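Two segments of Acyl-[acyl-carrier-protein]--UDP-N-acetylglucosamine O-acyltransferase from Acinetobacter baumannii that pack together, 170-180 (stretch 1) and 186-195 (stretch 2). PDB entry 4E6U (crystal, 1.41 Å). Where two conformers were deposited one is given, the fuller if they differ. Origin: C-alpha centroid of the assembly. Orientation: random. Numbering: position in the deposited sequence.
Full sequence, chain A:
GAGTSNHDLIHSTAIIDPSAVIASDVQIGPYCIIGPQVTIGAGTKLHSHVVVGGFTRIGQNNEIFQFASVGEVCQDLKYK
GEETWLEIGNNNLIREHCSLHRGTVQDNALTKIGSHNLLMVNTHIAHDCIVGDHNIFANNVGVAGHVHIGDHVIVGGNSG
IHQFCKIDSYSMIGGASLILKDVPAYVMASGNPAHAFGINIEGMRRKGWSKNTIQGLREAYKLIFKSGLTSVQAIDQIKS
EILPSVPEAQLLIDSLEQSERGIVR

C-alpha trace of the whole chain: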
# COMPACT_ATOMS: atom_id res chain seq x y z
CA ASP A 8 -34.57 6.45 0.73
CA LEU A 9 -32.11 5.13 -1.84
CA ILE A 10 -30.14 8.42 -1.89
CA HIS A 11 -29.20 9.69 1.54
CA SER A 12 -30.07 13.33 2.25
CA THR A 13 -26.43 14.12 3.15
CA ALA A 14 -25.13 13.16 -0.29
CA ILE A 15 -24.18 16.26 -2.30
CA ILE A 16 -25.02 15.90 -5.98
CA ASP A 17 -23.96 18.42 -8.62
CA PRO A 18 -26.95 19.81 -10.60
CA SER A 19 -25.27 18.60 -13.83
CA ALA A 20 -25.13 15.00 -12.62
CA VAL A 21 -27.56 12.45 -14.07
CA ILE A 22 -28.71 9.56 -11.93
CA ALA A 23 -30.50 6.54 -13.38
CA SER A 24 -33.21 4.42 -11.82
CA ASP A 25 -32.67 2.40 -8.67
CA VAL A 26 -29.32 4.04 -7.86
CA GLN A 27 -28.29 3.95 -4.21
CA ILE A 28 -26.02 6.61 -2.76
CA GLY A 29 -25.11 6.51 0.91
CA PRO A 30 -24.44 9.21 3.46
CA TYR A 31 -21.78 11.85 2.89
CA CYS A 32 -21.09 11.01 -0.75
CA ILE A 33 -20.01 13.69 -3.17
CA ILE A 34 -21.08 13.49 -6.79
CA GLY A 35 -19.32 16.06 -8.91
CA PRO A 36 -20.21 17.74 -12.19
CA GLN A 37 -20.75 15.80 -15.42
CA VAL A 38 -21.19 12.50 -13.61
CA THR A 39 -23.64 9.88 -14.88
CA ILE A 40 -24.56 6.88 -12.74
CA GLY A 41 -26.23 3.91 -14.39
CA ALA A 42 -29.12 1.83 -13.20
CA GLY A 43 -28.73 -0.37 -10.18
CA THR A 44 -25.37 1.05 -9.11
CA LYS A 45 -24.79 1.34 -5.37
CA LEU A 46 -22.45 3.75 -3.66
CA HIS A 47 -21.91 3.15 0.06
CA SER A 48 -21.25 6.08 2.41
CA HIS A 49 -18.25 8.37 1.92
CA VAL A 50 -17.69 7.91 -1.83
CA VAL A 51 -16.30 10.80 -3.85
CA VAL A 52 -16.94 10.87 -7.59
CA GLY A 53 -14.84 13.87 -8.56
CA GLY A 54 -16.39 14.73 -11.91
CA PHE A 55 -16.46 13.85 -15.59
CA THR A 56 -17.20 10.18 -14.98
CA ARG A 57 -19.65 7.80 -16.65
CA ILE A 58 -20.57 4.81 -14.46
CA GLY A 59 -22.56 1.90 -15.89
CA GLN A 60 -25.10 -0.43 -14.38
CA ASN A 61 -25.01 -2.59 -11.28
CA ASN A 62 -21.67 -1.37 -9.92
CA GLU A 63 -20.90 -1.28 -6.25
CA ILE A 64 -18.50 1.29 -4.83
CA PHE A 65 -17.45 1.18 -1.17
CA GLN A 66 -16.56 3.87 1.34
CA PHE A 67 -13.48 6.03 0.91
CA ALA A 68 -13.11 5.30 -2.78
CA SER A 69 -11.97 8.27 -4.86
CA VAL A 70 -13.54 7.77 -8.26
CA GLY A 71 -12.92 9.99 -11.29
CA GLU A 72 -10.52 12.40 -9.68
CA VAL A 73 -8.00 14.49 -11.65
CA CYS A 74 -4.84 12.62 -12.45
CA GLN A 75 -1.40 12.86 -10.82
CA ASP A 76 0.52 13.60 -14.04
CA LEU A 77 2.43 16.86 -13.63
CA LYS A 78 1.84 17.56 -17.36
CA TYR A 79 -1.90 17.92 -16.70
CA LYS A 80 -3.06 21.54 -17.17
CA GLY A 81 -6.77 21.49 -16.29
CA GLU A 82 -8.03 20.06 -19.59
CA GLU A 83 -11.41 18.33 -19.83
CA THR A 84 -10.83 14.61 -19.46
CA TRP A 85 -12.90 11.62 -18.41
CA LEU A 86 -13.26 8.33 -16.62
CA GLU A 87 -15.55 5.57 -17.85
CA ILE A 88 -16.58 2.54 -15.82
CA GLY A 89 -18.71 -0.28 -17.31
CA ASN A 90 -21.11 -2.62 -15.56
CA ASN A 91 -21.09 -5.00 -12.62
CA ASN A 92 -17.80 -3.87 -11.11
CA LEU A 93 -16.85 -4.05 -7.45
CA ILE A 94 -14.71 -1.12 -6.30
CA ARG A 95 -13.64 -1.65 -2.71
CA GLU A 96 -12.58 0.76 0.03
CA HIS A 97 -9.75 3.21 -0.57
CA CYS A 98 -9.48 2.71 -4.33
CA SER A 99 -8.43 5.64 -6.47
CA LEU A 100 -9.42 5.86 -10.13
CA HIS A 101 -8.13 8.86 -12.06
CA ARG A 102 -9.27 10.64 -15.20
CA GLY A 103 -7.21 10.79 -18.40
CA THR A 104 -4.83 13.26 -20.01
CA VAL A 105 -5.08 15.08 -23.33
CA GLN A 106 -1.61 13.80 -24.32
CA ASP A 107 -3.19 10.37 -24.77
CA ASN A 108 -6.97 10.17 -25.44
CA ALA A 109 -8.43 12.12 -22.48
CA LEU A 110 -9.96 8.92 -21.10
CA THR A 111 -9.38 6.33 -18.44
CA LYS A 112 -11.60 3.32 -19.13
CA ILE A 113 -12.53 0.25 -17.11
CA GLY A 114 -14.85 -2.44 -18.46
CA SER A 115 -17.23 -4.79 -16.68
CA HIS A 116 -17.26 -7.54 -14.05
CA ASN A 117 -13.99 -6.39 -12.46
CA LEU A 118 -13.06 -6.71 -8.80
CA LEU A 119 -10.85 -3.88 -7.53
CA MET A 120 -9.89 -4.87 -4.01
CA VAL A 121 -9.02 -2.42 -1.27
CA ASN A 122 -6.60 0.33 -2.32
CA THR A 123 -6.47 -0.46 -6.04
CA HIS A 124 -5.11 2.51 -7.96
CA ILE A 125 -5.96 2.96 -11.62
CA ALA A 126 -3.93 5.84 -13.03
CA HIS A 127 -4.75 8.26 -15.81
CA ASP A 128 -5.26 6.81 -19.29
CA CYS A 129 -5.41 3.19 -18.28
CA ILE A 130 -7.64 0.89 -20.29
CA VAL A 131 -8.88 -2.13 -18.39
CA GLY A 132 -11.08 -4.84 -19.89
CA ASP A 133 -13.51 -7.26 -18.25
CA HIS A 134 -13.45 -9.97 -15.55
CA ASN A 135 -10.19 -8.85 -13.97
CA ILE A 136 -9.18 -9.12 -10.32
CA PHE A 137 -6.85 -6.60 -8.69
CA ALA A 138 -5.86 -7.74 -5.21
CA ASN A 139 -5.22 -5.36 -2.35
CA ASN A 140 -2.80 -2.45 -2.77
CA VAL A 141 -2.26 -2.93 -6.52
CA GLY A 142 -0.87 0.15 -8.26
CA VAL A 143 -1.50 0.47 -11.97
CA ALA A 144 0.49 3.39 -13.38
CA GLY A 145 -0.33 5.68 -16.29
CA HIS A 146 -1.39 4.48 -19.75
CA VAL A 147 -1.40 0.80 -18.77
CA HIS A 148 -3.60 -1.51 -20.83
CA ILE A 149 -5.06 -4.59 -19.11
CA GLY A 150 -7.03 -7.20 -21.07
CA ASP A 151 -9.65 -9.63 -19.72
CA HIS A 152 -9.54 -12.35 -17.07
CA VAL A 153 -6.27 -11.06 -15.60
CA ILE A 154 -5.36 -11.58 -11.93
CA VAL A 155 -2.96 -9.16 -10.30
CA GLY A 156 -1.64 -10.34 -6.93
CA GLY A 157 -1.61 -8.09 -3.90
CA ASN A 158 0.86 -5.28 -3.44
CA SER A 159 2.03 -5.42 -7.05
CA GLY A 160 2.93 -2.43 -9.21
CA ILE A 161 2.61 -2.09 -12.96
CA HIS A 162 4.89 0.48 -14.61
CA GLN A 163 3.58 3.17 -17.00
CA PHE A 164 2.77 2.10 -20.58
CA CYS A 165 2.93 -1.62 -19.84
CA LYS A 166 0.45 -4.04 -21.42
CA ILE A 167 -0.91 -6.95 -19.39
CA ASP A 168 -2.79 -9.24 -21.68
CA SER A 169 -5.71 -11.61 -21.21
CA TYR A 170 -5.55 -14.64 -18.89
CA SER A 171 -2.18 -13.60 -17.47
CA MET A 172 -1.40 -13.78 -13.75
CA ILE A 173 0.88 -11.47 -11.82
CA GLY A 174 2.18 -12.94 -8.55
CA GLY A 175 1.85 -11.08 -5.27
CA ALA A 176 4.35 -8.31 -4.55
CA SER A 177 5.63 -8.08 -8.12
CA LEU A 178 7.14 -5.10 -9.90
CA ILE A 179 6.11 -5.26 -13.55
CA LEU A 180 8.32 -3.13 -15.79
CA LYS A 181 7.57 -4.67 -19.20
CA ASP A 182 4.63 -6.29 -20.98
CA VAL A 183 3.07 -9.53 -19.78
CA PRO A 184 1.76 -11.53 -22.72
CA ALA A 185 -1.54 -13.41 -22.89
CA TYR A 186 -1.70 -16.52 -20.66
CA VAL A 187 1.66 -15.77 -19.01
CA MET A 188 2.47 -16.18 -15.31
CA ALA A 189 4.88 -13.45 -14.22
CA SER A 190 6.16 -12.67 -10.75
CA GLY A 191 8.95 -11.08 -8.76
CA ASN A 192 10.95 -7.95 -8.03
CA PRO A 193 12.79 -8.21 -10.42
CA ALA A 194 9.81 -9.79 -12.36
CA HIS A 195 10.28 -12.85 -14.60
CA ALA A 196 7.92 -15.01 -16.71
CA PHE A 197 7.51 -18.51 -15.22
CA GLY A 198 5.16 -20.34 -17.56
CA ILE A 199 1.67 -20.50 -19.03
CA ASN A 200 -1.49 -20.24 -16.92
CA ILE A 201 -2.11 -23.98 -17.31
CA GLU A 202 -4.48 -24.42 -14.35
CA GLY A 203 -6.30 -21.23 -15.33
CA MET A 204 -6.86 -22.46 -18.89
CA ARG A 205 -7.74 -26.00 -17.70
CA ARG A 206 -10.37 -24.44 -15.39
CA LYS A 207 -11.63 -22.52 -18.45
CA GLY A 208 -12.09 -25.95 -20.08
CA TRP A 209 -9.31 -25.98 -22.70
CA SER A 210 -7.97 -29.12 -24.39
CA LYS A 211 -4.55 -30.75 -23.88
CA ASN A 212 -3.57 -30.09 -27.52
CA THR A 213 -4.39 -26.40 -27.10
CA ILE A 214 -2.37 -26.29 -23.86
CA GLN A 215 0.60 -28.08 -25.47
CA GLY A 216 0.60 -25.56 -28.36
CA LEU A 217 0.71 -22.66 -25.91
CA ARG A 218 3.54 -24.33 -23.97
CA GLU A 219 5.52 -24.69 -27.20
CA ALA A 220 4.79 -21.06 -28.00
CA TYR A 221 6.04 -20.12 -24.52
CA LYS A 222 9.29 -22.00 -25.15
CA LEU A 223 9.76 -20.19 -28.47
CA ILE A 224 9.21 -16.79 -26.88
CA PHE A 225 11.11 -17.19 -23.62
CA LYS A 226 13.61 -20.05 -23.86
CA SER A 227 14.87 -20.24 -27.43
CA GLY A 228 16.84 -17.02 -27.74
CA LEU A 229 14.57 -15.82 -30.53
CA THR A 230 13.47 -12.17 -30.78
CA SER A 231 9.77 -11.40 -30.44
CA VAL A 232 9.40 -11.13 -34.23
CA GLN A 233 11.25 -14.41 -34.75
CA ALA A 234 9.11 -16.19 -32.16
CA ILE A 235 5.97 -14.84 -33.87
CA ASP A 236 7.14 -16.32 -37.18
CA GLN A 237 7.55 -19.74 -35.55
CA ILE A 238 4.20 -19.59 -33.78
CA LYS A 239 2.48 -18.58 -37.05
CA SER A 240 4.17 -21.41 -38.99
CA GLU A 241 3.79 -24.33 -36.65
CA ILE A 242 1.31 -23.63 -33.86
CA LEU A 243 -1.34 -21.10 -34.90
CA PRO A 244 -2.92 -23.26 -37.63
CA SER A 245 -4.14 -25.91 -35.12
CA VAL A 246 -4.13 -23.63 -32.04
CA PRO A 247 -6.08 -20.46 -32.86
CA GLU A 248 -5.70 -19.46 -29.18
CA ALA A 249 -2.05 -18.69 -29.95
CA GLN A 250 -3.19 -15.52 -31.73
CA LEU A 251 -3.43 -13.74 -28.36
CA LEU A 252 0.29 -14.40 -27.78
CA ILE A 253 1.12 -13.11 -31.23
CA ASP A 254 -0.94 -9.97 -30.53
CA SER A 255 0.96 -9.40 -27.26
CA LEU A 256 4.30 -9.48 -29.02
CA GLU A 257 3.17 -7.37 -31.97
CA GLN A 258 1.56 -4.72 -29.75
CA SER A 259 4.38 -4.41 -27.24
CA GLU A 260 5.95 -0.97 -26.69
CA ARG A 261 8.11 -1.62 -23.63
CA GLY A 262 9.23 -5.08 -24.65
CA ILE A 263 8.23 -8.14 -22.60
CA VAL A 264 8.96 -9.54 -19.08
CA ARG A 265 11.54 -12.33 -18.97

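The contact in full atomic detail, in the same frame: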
# COMPACT_ATOMS: atom_id res chain seq x y z
N TYR A 170 -5.82 -13.35 -19.54
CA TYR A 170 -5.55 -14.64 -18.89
C TYR A 170 -4.18 -14.75 -18.23
O TYR A 170 -3.79 -15.82 -17.77
CB TYR A 170 -5.76 -15.83 -19.86
CG TYR A 170 -7.09 -15.82 -20.58
CD1 TYR A 170 -7.17 -15.47 -21.92
CD2 TYR A 170 -8.27 -16.14 -19.90
CE1 TYR A 170 -8.39 -15.46 -22.60
CE2 TYR A 170 -9.50 -16.14 -20.56
CZ TYR A 170 -9.55 -15.79 -21.90
OH TYR A 170 -10.77 -15.79 -22.54
N SER A 171 -3.46 -13.63 -18.17
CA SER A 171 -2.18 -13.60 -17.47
C SER A 171 -2.40 -13.53 -15.95
O SER A 171 -3.50 -13.18 -15.48
CB SER A 171 -1.33 -12.43 -17.95
OG SER A 171 -1.97 -11.19 -17.67
N MET A 172 -1.36 -13.87 -15.21
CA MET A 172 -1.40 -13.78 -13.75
C MET A 172 -0.12 -13.17 -13.26
O MET A 172 0.97 -13.59 -13.63
CB MET A 172 -1.56 -15.15 -13.11
CG MET A 172 -2.85 -15.88 -13.46
SD MET A 172 -3.08 -17.43 -12.56
CE MET A 172 -3.09 -16.85 -10.87
N ILE A 173 -0.26 -12.14 -12.43
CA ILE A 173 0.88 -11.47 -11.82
C ILE A 173 0.93 -11.91 -10.36
O ILE A 173 -0.05 -11.75 -9.63
CB ILE A 173 0.75 -9.92 -11.96
CG1 ILE A 173 1.00 -9.51 -13.41
CG2 ILE A 173 1.73 -9.19 -11.02
CD1 ILE A 173 0.52 -8.12 -13.77
N GLY A 174 2.05 -12.48 -9.94
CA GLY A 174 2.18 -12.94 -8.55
C GLY A 174 2.15 -11.79 -7.57
O GLY A 174 2.46 -10.65 -7.91
N GLY A 175 1.78 -12.10 -6.33
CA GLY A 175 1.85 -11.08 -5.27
C GLY A 175 3.20 -10.40 -5.18
O GLY A 175 4.26 -11.01 -5.44
N ALA A 176 3.17 -9.12 -4.85
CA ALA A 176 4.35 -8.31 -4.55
C ALA A 176 5.33 -8.23 -5.71
O ALA A 176 6.54 -8.15 -5.51
CB ALA A 176 5.05 -8.83 -3.30
N SER A 177 4.79 -8.21 -6.92
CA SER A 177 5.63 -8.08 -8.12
C SER A 177 5.79 -6.65 -8.57
O SER A 177 4.92 -5.80 -8.33
CB SER A 177 5.04 -8.89 -9.27
OG SER A 177 4.95 -10.26 -8.97
N LEU A 178 6.91 -6.38 -9.24
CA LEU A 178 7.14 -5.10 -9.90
C LEU A 178 7.21 -5.39 -11.38
O LEU A 178 8.16 -6.02 -11.85
CB LEU A 178 8.42 -4.42 -9.39
CG LEU A 178 8.81 -3.11 -10.09
CD1 LEU A 178 7.75 -2.02 -9.90
CD2 LEU A 178 10.17 -2.63 -9.58
N ILE A 179 6.19 -4.99 -12.12
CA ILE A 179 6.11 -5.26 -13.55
C ILE A 179 6.59 -4.06 -14.34
O ILE A 179 5.99 -2.99 -14.28
CB ILE A 179 4.67 -5.66 -13.96
CG1 ILE A 179 4.20 -6.90 -13.17
CG2 ILE A 179 4.58 -5.86 -15.48
CD1 ILE A 179 5.04 -8.16 -13.38
N LEU A 180 7.69 -4.24 -15.07
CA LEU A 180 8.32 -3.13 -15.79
C LEU A 180 8.19 -3.23 -17.30
O LEU A 180 8.50 -2.28 -18.02
CB LEU A 180 9.80 -3.01 -15.42
CG LEU A 180 10.13 -2.81 -13.94
CD1 LEU A 180 11.65 -2.79 -13.76
CD2 LEU A 180 9.50 -1.53 -13.42
N TYR A 186 -1.91 -15.22 -21.31
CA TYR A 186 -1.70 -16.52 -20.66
C TYR A 186 -0.46 -16.65 -19.77
O TYR A 186 -0.27 -17.69 -19.16
CB TYR A 186 -1.63 -17.69 -21.66
CG TYR A 186 -2.61 -17.64 -22.79
CD1 TYR A 186 -3.98 -17.78 -22.56
CD2 TYR A 186 -2.17 -17.48 -24.11
CE1 TYR A 186 -4.89 -17.75 -23.61
CE2 TYR A 186 -3.06 -17.45 -25.16
CZ TYR A 186 -4.42 -17.59 -24.91
OH TYR A 186 -5.30 -17.56 -25.97
N VAL A 187 0.37 -15.62 -19.68
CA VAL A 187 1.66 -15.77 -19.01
C VAL A 187 1.57 -15.55 -17.50
O VAL A 187 0.82 -14.68 -17.03
CB VAL A 187 2.75 -14.86 -19.66
CG1 VAL A 187 4.01 -14.81 -18.84
CG2 VAL A 187 3.07 -15.36 -21.10
N MET A 188 2.29 -16.38 -16.74
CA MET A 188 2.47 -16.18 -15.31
C MET A 188 3.76 -15.43 -15.11
O MET A 188 4.82 -15.89 -15.56
CB MET A 188 2.56 -17.53 -14.60
CG MET A 188 1.55 -18.52 -15.06
SD MET A 188 0.93 -19.69 -13.84
CE MET A 188 0.45 -18.61 -12.48
N ALA A 189 3.70 -14.26 -14.48
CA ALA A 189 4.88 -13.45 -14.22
C ALA A 189 4.88 -13.06 -12.76
O ALA A 189 3.82 -12.77 -12.19
CB ALA A 189 4.91 -12.21 -15.09
N SER A 190 6.05 -13.10 -12.14
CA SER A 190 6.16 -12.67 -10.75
C SER A 190 7.56 -12.22 -10.41
O SER A 190 8.52 -12.57 -11.11
CB SER A 190 5.71 -13.79 -9.80
OG SER A 190 6.57 -14.90 -9.92
N GLY A 191 7.66 -11.47 -9.33
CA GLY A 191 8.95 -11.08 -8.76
C GLY A 191 9.26 -9.60 -8.79
O GLY A 191 8.57 -8.79 -9.44
N ASN A 192 10.34 -9.27 -8.07
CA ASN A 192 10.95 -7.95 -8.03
C ASN A 192 12.47 -8.18 -7.87
O ASN A 192 12.97 -8.27 -6.73
CB ASN A 192 10.38 -7.15 -6.86
CG ASN A 192 11.04 -5.78 -6.69
OD1 ASN A 192 11.51 -5.17 -7.64
ND2 ASN A 192 11.04 -5.30 -5.45
N PRO A 193 13.20 -8.30 -9.00
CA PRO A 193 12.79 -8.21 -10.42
C PRO A 193 11.82 -9.32 -10.92
O PRO A 193 11.86 -10.44 -10.42
CB PRO A 193 14.12 -8.28 -11.17
CG PRO A 193 15.04 -9.02 -10.25
CD PRO A 193 14.64 -8.60 -8.86
N ALA A 194 11.00 -8.98 -11.93
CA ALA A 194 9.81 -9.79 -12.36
C ALA A 194 9.90 -10.58 -13.67
O ALA A 194 9.76 -10.00 -14.77
CB ALA A 194 8.61 -8.92 -12.42
N HIS A 195 10.01 -11.90 -13.51
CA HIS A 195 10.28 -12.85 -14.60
C HIS A 195 9.01 -13.59 -15.05
O HIS A 195 8.09 -13.75 -14.27
CB HIS A 195 11.33 -13.88 -14.14
CG HIS A 195 12.62 -13.29 -13.67
ND1 HIS A 195 13.53 -12.71 -14.54
CD2 HIS A 195 13.18 -13.20 -12.44
CE1 HIS A 195 14.58 -12.28 -13.85
NE2 HIS A 195 14.39 -12.57 -12.57
O HOH W 1 11.11 -6.22 -12.15
O HOH W 2 9.43 -6.57 -15.20

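The two stretches run side by side, with a short parallel strand pairing at M172-I173 and M188-A189, joined mainly through their backbones. At the start, the rings of Y170 and Y186 lie nearly parallel, with planes at 9°. They are slid apart and barely overlap, meeting at Y170 CD1 and Y186 CE1, 3.6 Å apart.

The parallel ladder follows. M172 N donates to V187 O (3.0 Å), and M172 O accepts from A189 N (2.9 Å). G174 N then donates to A189 O (2.9 Å). M172 thus bonds to the residues before and after its bridge partner M188, the usual parallel pattern. The side chains of M172 and M188 share one face of the sheet, where M172 SD lies 3.7 Å from M188 CE. I173 and A189 point to the other face.

G174 packs close to S190, and a CB here would clash with S190 CB. A type II turn runs from G174 to S177. S177 OG donates to G174 O (2.7 Å) and accepts from G191 N (3.0 Å), so one hydroxyl ties the turn to the second stretch.

L178 N donates to G191 O (2.9 Å). Farther on, a water bridges the stretches, donating to L178 O (3.0 Å) and accepting from A194 N (2.8 Å). I179 CD1 reaches A194 CB at 3.8 Å, an apolar contact.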